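Local atomic coordinates of Lmo0741 protein (Listeria monocytogenes, PDB entry 4R1H), a protein that probably binds DNA through a winged helix-turn-helix domain and regulates transcription as a member of the GntR family. Residues H18-E23 against R54-L59; K14-Y19 against R39-K44. All blocks are in the same frame, centred on the assembly; numbering follows the deposited sequence.

Contact 1. Residues H18-E23 against R54-L59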
ATOM      1  N   HIS A  18      12.662  -7.074   0.208  1.00 27.85           N
ATOM      2  CA  HIS A  18      11.429  -7.336  -0.609  1.00 29.98           C
ATOM      3  C   HIS A  18      11.757  -7.613  -2.051  1.00 29.07           C
ATOM      4  O   HIS A  18      11.145  -8.508  -2.640  1.00 29.35           O
ATOM      5  CB  HIS A  18      10.436  -6.164  -0.565  1.00 34.33           C
ATOM      6  CG  HIS A  18       9.151  -6.487  -1.252  1.00 34.22           C
ATOM      7  ND1 HIS A  18       8.258  -7.390  -0.724  1.00 34.77           N
ATOM      8  CD2 HIS A  18       8.615  -6.053  -2.419  1.00 38.17           C
ATOM      9  CE1 HIS A  18       7.206  -7.485  -1.530  1.00 37.74           C
ATOM     10  NE2 HIS A  18       7.400  -6.674  -2.556  1.00 37.03           N
ATOM     11  N   TYR A  19      12.730  -6.911  -2.612  1.00 28.91           N
ATOM     12  CA  TYR A  19      13.206  -7.136  -3.949  1.00 30.40           C
ATOM     13  C   TYR A  19      13.706  -8.561  -4.130  1.00 29.18           C
ATOM     14  O   TYR A  19      13.319  -9.234  -5.065  1.00 29.01           O
ATOM     15  CB  TYR A  19      14.327  -6.157  -4.269  1.00 35.50           C
ATOM     16  CG  TYR A  19      15.066  -6.455  -5.539  1.00 41.37           C
ATOM     17  CD1 TYR A  19      14.621  -5.940  -6.772  1.00 44.88           C
ATOM     18  CD2 TYR A  19      16.216  -7.245  -5.533  1.00 43.15           C
ATOM     19  CE1 TYR A  19      15.300  -6.223  -7.932  1.00 46.81           C
ATOM     20  CE2 TYR A  19      16.895  -7.548  -6.700  1.00 46.40           C
ATOM     21  CZ  TYR A  19      16.429  -7.027  -7.898  1.00 50.87           C
ATOM     22  OH  TYR A  19      17.138  -7.318  -9.057  1.00 56.13           O
ATOM     23  N   ILE A  20      14.518  -9.037  -3.188  1.00 27.08           N
ATOM     24  CA  ILE A  20      15.017 -10.426  -3.218  0.60 24.94           C
ATOM     25  C   ILE A  20      13.880 -11.415  -3.065  1.00 23.81           C
ATOM     26  O   ILE A  20      13.832 -12.413  -3.783  1.00 24.75           O
ATOM     27  CB  ILE A  20      16.093 -10.653  -2.141  0.60 25.37           C
ATOM     28  CG1 ILE A  20      17.320  -9.820  -2.542  0.60 27.43           C
ATOM     29  CG2 ILE A  20      16.377 -12.125  -1.949  0.60 26.11           C
ATOM     30  CD1 ILE A  20      18.259  -9.492  -1.412  0.60 27.57           C
ATOM     31  N   HIS A  21      12.967 -11.160  -2.113  1.00 22.19           N
ATOM     32  CA  HIS A  21      11.826 -12.007  -1.919  1.00 25.35           C
ATOM     33  C   HIS A  21      11.091 -12.142  -3.237  1.00 23.63           C
ATOM     34  O   HIS A  21      10.616 -13.251  -3.601  1.00 23.40           O
ATOM     35  CB  HIS A  21      10.833 -11.434  -0.902  1.00 24.18           C
ATOM     36  CG  HIS A  21      11.247 -11.593   0.519  1.00 25.69           C
ATOM     37  ND1 HIS A  21      10.590 -10.951   1.545  1.00 24.88           N
ATOM     38  CD2 HIS A  21      12.210 -12.352   1.100  1.00 23.68           C
ATOM     39  CE1 HIS A  21      11.114 -11.316   2.710  1.00 26.21           C
ATOM     40  NE2 HIS A  21      12.118 -12.146   2.456  1.00 27.30           N
ATOM     41  N   THR A  22      10.898 -11.014  -3.950  1.00 25.84           N
ATOM     42  CA  THR A  22      10.233 -11.050  -5.274  1.00 26.51           C
ATOM     43  C   THR A  22      10.907 -11.972  -6.296  1.00 27.45           C
ATOM     44  O   THR A  22      10.239 -12.781  -7.003  1.00 26.55           O
ATOM     45  CB  THR A  22      10.075  -9.578  -5.783  1.00 28.77           C
ATOM     46  OG1 THR A  22       9.138  -8.961  -4.844  1.00 31.06           O
ATOM     47  CG2 THR A  22       9.524  -9.526  -7.088  1.00 33.84           C
ATOM     48  N   GLU A  23      12.218 -11.848  -6.414  1.00 25.45           N
ATOM     49  CA  GLU A  23      13.022 -12.744  -7.288  1.00 27.82           C
ATOM     50  C   GLU A  23      12.906 -14.213  -6.903  1.00 26.27           C
ATOM     51  O   GLU A  23      12.826 -15.034  -7.774  1.00 29.56           O
ATOM     52  CB  GLU A  23      14.488 -12.344  -7.315  1.00 32.11           C
ATOM     53  CG  GLU A  23      14.706 -10.925  -7.812  1.00 36.36           C
ATOM     54  CD  GLU A  23      14.317 -10.739  -9.272  1.00 44.73           C
ATOM     55  OE1 GLU A  23      15.218 -10.833 -10.127  1.00 56.73           O
ATOM     56  OE2 GLU A  23      13.128 -10.493  -9.587  1.00 53.39           O
ATOM     57  N   ARG A  54      22.953  -6.056   5.389  1.00 30.27           N
ATOM     58  CA  ARG A  54      21.899  -6.154   6.406  1.00 30.16           C
ATOM     59  C   ARG A  54      20.739  -6.984   5.854  1.00 30.11           C
ATOM     60  O   ARG A  54      20.154  -7.826   6.598  1.00 31.13           O
ATOM     61  CB  ARG A  54      21.332  -4.812   6.918  1.00 33.29           C
ATOM     62  CG  ARG A  54      20.496  -5.078   8.162  1.00 36.37           C
ATOM     63  CD  ARG A  54      19.977  -3.908   8.872  1.00 37.77           C
ATOM     64  NE  ARG A  54      19.302  -4.272  10.136  1.00 40.43           N
ATOM     65  CZ  ARG A  54      18.985  -3.382  11.102  1.00 45.30           C
ATOM     66  NH1 ARG A  54      19.196  -2.056  10.972  1.00 40.41           N
ATOM     67  NH2 ARG A  54      18.413  -3.807  12.225  1.00 50.26           N
ATOM     68  N   ALA A  55      20.426  -6.767   4.581  1.00 27.81           N
ATOM     69  CA  ALA A  55      19.321  -7.515   3.924  1.00 29.06           C
ATOM     70  C   ALA A  55      19.649  -9.040   3.877  1.00 27.27           C
ATOM     71  O   ALA A  55      18.809  -9.875   4.249  1.00 28.67           O
ATOM     72  CB  ALA A  55      19.112  -7.011   2.508  1.00 29.16           C
ATOM     73  N   TYR A  56      20.880  -9.366   3.478  1.00 27.59           N
ATOM     74  CA  TYR A  56      21.346 -10.758   3.483  1.00 25.23           C
ATOM     75  C   TYR A  56      21.303 -11.355   4.893  1.00 28.37           C
ATOM     76  O   TYR A  56      20.861 -12.485   5.071  1.00 26.83           O
ATOM     77  CB  TYR A  56      22.708 -10.866   2.840  1.00 27.32           C
ATOM     78  CG  TYR A  56      22.717 -10.874   1.337  1.00 29.91           C
ATOM     79  CD1 TYR A  56      21.553 -10.697   0.594  1.00 30.67           C
ATOM     80  CD2 TYR A  56      23.898 -11.150   0.633  1.00 35.27           C
ATOM     81  CE1 TYR A  56      21.578 -10.816  -0.799  1.00 31.08           C
ATOM     82  CE2 TYR A  56      23.937 -11.277  -0.739  1.00 35.67           C
ATOM     83  CZ  TYR A  56      22.767 -11.116  -1.473  1.00 32.37           C
ATOM     84  OH  TYR A  56      22.834 -11.223  -2.850  1.00 32.60           O
ATOM     85  N   ALA A  57      21.698 -10.601   5.928  1.00 29.00           N
ATOM     86  CA  ALA A  57      21.538 -11.076   7.298  1.00 28.65           C
ATOM     87  C   ALA A  57      20.140 -11.427   7.703  1.00 30.72           C
ATOM     88  O   ALA A  57      19.907 -12.475   8.298  1.00 30.00           O
ATOM     89  CB  ALA A  57      22.113 -10.074   8.312  1.00 32.63           C
ATOM     90  N   GLU A  58      19.176 -10.586   7.345  1.00 28.09           N
ATOM     91  CA  GLU A  58      17.821 -10.833   7.663  1.00 29.79           C
ATOM     92  C   GLU A  58      17.327 -12.085   6.902  1.00 25.86           C
ATOM     93  O   GLU A  58      16.661 -12.942   7.486  1.00 28.73           O
ATOM     94  CB  GLU A  58      16.935  -9.630   7.336  1.00 29.14           C
ATOM     95  CG  GLU A  58      15.469  -9.927   7.625  1.00 33.33           C
ATOM     96  CD  GLU A  58      14.580  -8.719   7.571  1.00 35.24           C
ATOM     97  OE1 GLU A  58      14.943  -7.751   8.287  1.00 40.74           O
ATOM     98  OE2 GLU A  58      13.528  -8.827   6.899  1.00 37.87           O
ATOM     99  N   LEU A  59      17.721 -12.192   5.663  1.00 24.66           N
ATOM    100  CA  LEU A  59      17.349 -13.395   4.863  1.00 25.32           C
ATOM    101  C   LEU A  59      17.942 -14.706   5.455  1.00 27.15           C
ATOM    102  O   LEU A  59      17.318 -15.826   5.410  1.00 28.68           O
ATOM    103  CB  LEU A  59      17.785 -13.150   3.430  1.00 26.71           C
ATOM    104  CG  LEU A  59      16.970 -12.141   2.644  1.00 27.91           C
ATOM    105  CD1 LEU A  59      17.703 -11.849   1.394  1.00 29.16           C
ATOM    106  CD2 LEU A  59      15.556 -12.631   2.367  1.00 29.19           C
TER

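Contact 2. Residues K14-Y19 against R39-K44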
ATOM      1  N   LYS A  14      15.035  -3.039   4.091  1.00 31.14           N
ATOM      2  CA  LYS A  14      13.797  -3.822   4.040  1.00 32.63           C
ATOM      3  C   LYS A  14      13.282  -3.841   2.591  1.00 34.92           C
ATOM      4  O   LYS A  14      12.649  -4.797   2.185  1.00 31.82           O
ATOM      5  CB  LYS A  14      12.732  -3.225   4.943  1.00 35.15           C
ATOM      6  CG  LYS A  14      12.981  -3.501   6.412  1.00 38.88           C
ATOM      7  CD  LYS A  14      12.689  -4.959   6.782  1.00 46.26           C
ATOM      8  CE  LYS A  14      12.305  -5.047   8.273  1.00 55.21           C
ATOM      9  NZ  LYS A  14      12.375  -6.445   8.801  1.00 57.23           N
ATOM     10  N   GLN A  15      13.517  -2.767   1.835  1.00 34.71           N
ATOM     11  CA  GLN A  15      13.147  -2.758   0.435  1.00 34.74           C
ATOM     12  C   GLN A  15      13.964  -3.733  -0.418  1.00 36.65           C
ATOM     13  O   GLN A  15      13.440  -4.352  -1.388  1.00 31.75           O
ATOM     14  CB  GLN A  15      13.238  -1.369  -0.163  1.00 37.79           C
ATOM     15  CG  GLN A  15      12.238  -0.453   0.488  1.00 41.85           C
ATOM     16  CD  GLN A  15      12.346   0.955  -0.025  1.00 46.49           C
ATOM     17  OE1 GLN A  15      11.961   1.215  -1.163  1.00 46.30           O
ATOM     18  NE2 GLN A  15      12.854   1.887   0.815  1.00 47.92           N
ATOM     19  N   ILE A  16      15.219  -3.882  -0.050  1.00 32.11           N
ATOM     20  CA  ILE A  16      16.084  -4.836  -0.689  0.70 33.55           C
ATOM     21  C   ILE A  16      15.633  -6.235  -0.310  1.00 31.24           C
ATOM     22  O   ILE A  16      15.661  -7.133  -1.162  1.00 32.51           O
ATOM     23  CB  ILE A  16      17.577  -4.660  -0.329  0.70 35.98           C
ATOM     24  CG1 ILE A  16      18.101  -3.226  -0.615  0.70 40.78           C
ATOM     25  CG2 ILE A  16      18.440  -5.695  -1.069  0.70 37.15           C
ATOM     26  CD1 ILE A  16      18.433  -2.903  -2.056  0.70 42.20           C
ATOM     27  N   VAL A  17      15.291  -6.458   0.966  1.00 29.79           N
ATOM     28  CA  VAL A  17      14.732  -7.750   1.323  1.00 29.31           C
ATOM     29  C   VAL A  17      13.525  -8.063   0.414  1.00 30.19           C
ATOM     30  O   VAL A  17      13.406  -9.185  -0.103  1.00 26.08           O
ATOM     31  CB  VAL A  17      14.360  -7.800   2.784  1.00 28.07           C
ATOM     32  CG1 VAL A  17      13.597  -9.040   3.130  1.00 30.78           C
ATOM     33  CG2 VAL A  17      15.658  -7.766   3.604  1.00 28.07           C
ATOM     34  N   HIS A  18      12.662  -7.074   0.208  1.00 27.85           N
ATOM     35  CA  HIS A  18      11.429  -7.336  -0.609  1.00 29.98           C
ATOM     36  C   HIS A  18      11.757  -7.613  -2.051  1.00 29.07           C
ATOM     37  O   HIS A  18      11.145  -8.508  -2.640  1.00 29.35           O
ATOM     38  CB  HIS A  18      10.436  -6.164  -0.565  1.00 34.33           C
ATOM     39  CG  HIS A  18       9.151  -6.487  -1.252  1.00 34.22           C
ATOM     40  ND1 HIS A  18       8.258  -7.390  -0.724  1.00 34.77           N
ATOM     41  CD2 HIS A  18       8.615  -6.053  -2.419  1.00 38.17           C
ATOM     42  CE1 HIS A  18       7.206  -7.485  -1.530  1.00 37.74           C
ATOM     43  NE2 HIS A  18       7.400  -6.674  -2.556  1.00 37.03           N
ATOM     44  N   TYR A  19      12.730  -6.911  -2.612  1.00 28.91           N
ATOM     45  CA  TYR A  19      13.206  -7.136  -3.949  1.00 30.40           C
ATOM     46  C   TYR A  19      13.706  -8.561  -4.130  1.00 29.18           C
ATOM     47  O   TYR A  19      13.319  -9.234  -5.065  1.00 29.01           O
ATOM     48  CB  TYR A  19      14.327  -6.157  -4.269  1.00 35.50           C
ATOM     49  CG  TYR A  19      15.066  -6.455  -5.539  1.00 41.37           C
ATOM     50  CD1 TYR A  19      14.621  -5.940  -6.772  1.00 44.88           C
ATOM     51  CD2 TYR A  19      16.216  -7.245  -5.533  1.00 43.15           C
ATOM     52  CE1 TYR A  19      15.300  -6.223  -7.932  1.00 46.81           C
ATOM     53  CE2 TYR A  19      16.895  -7.548  -6.700  1.00 46.40           C
ATOM     54  CZ  TYR A  19      16.429  -7.027  -7.898  1.00 50.87           C
ATOM     55  OH  TYR A  19      17.138  -7.318  -9.057  1.00 56.13           O
ATOM     56  N   ARG A  39      28.817  -7.460  -2.988  1.00 43.29           N
ATOM     57  CA  ARG A  39      29.351  -6.479  -3.927  1.00 47.83           C
ATOM     58  C   ARG A  39      28.609  -6.390  -5.275  1.00 45.26           C
ATOM     59  O   ARG A  39      28.244  -5.286  -5.738  1.00 46.55           O
ATOM     60  CB  ARG A  39      30.829  -6.797  -4.193  1.00 56.03           C
ATOM     61  CG  ARG A  39      31.474  -5.853  -5.192  1.00 68.61           C
ATOM     62  CD  ARG A  39      31.837  -4.555  -4.500  1.00 75.85           C
ATOM     63  NE  ARG A  39      32.939  -4.787  -3.564  1.00 84.49           N
ATOM     64  CZ  ARG A  39      33.479  -3.858  -2.778  1.00 92.38           C
ATOM     65  NH1 ARG A  39      33.011  -2.610  -2.791  1.00 92.91           N
ATOM     66  NH2 ARG A  39      34.489  -4.184  -1.972  1.00 90.11           N
ATOM     67  N   GLU A  40      28.386  -7.553  -5.888  1.00 44.92           N
ATOM     68  CA  GLU A  40      27.588  -7.677  -7.142  1.00 47.31           C
ATOM     69  C   GLU A  40      26.220  -7.072  -6.986  1.00 42.74           C
ATOM     70  O   GLU A  40      25.757  -6.297  -7.805  1.00 41.31           O
ATOM     71  CB  GLU A  40      27.455  -9.160  -7.562  1.00 50.20           C
ATOM     72  CG  GLU A  40      28.788  -9.796  -7.978  1.00 55.10           C
ATOM     73  CD  GLU A  40      28.752 -11.318  -8.205  1.00 60.18           C
ATOM     74  OE1 GLU A  40      28.129 -12.065  -7.427  1.00 56.92           O
ATOM     75  OE2 GLU A  40      29.395 -11.784  -9.178  1.00 63.94           O
ATOM     76  N   LEU A  41      25.537  -7.417  -5.906  1.00 38.52           N
ATOM     77  CA  LEU A  41      24.196  -6.901  -5.745  1.00 38.87           C
ATOM     78  C   LEU A  41      24.193  -5.395  -5.496  1.00 39.07           C
ATOM     79  O   LEU A  41      23.293  -4.703  -5.970  1.00 39.08           O
ATOM     80  CB  LEU A  41      23.421  -7.631  -4.617  1.00 35.40           C
ATOM     81  CG  LEU A  41      21.942  -7.341  -4.606  1.00 36.65           C
ATOM     82  CD1 LEU A  41      21.363  -7.739  -5.961  1.00 40.54           C
ATOM     83  CD2 LEU A  41      21.218  -8.089  -3.472  1.00 33.75           C
ATOM     84  N   ALA A  42      25.106  -4.918  -4.653  1.00 38.82           N
ATOM     85  CA  ALA A  42      25.196  -3.465  -4.329  1.00 41.08           C
ATOM     86  C   ALA A  42      25.350  -2.637  -5.607  1.00 45.04           C
ATOM     87  O   ALA A  42      24.759  -1.561  -5.744  1.00 50.13           O
ATOM     88  CB  ALA A  42      26.394  -3.234  -3.429  1.00 43.76           C
ATOM     89  N   THR A  43      26.130  -3.173  -6.540  1.00 47.17           N
ATOM     90  CA  THR A  43      26.379  -2.512  -7.846  1.00 53.06           C
ATOM     91  C   THR A  43      25.129  -2.513  -8.682  1.00 55.05           C
ATOM     92  O   THR A  43      24.680  -1.466  -9.161  1.00 55.04           O
ATOM     93  CB  THR A  43      27.452  -3.273  -8.622  1.00 55.57           C
ATOM     94  OG1 THR A  43      28.637  -3.340  -7.833  1.00 55.64           O
ATOM     95  CG2 THR A  43      27.741  -2.632  -9.983  1.00 59.42           C
ATOM     96  N   LYS A  44      24.518  -3.694  -8.795  1.00 53.11           N
ATOM     97  CA  LYS A  44      23.328  -3.854  -9.610  1.00 53.33           C
ATOM     98  C   LYS A  44      22.215  -2.953  -9.127  1.00 51.49           C
ATOM     99  O   LYS A  44      21.538  -2.309  -9.941  1.00 54.73           O
ATOM    100  CB  LYS A  44      22.865  -5.320  -9.580  1.00 56.11           C
ATOM    101  CG  LYS A  44      21.746  -5.628 -10.547  1.00 61.68           C
ATOM    102  CD  LYS A  44      21.373  -7.103 -10.505  1.00 65.90           C
ATOM    103  CE  LYS A  44      19.942  -7.311 -10.976  1.00 70.78           C
ATOM    104  NZ  LYS A  44      19.810  -7.247 -12.449  1.00 75.80           N
TER

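Contact 1. Residues H18-E23 against R54-L59
Tyr56 and Leu59, one turn apart on helix 49-61, carry its side of the packing against Ile20 and His21 of helix 12-25. The CB of Tyr56 points away from helix 12-25, yet its ring swings back until CE1 lies 3.6 Å from Ile20 CD1. That methyl meets the rim of the ring, close to level with it, and the two side chains are roughly perpendicular. The phenol oxygen is held by the carbonyl oxygen of Leu36, a hydrogen bond that fixes the far end of the ring. The side chain of Leu59 sets out toward helix 12-25 and divides its two methyls between two neighbours. CD1 rests against both branches of Ile20, 3.6 Å from Ile20 CG2 and 3.7 Å from Ile20 CD1; these isoleucine contacts are those of one of two modelled conformers, with CG1 beside the backbone N (chi1 -67°). CD2 meets the His21 imidazole obliquely, 3.5 Å from NE2, the leucine and histidine chains running alongside one another, oppositely directed. The contact, apolar apart from the imidazole, buries 193 Å² in all. The short axes cross at -55° and come no closer than 10.9 Å, a spacing bridged by side chains. This packing belongs to the helical core of the winged helix-turn-helix domain. Leu41 of helix 38-45 touches both Ile20 and Tyr56, while Leu85 and Ile89 of helix 79-103 pack on His21.

Contact 2. Residues K14-Y19 against R39-K44
The hydroxyl of Tyr19 and the CE methylene of Lys44 make the closest approach between residues 14-19 and 39-44, with Tyr19 OH 3.4 Å from Lys44 CE. The phenol and the lysine chain are set nearly perpendicular, and the touching atom is a carbon, so this is van der Waals packing at the outer edge of the contact. CE lies beyond the end of the phenol, near the line of the CZ-OH bond. The lysine chain, extended through chi3, carries CE to the hydroxyl, and the bend at chi4 (78°) swings NZ off the line of the chain. Deeper in, Ile16 and Leu41 face each other with a looser fit: in one of two modelled conformers of the isoleucine, Ile16 CG2 lies 4.4 Å from Leu41 CD2, and the CA atoms of Ile16 and Leu41, the nearest pair across the segments, are 9.8 Å apart. Only 128 Å² is buried between the segments, consistent with so few touching atoms. Among the surrounding residues, Leu45 packs on both Ile16 and Tyr19, Ala55 of helix 49-61 and Val47 also touch Ile16, and Leu36 and Tyr56 lie against Leu41. Packing of the first helix on the second, with 49-61 following, is characteristic of the three-helix core of a GntR winged helix-turn-helix domain.

In the fold
Contact 1 and contact 2 start from the same helix, 12-25, share His18 and Tyr19, and have centres about 7 Å apart. Along the chain helix 12-25 comes first, then 38-45 and 49-61, so the first helix packs on both members of the following pair, and all four segments belong to the GntR-type DNA-binding region. The contacts also join directly: a salt bridge links Glu58 OE1 to Lys14 NZ at 2.9 Å, and Tyr56 OH packs 3.6 Å from Leu41 CD2. Together they form the helical core ahead of the antiparallel hairpin of strands 65-68 and 72-75, the wing. In this family, helix 49-61 would be the probable DNA-recognition helix.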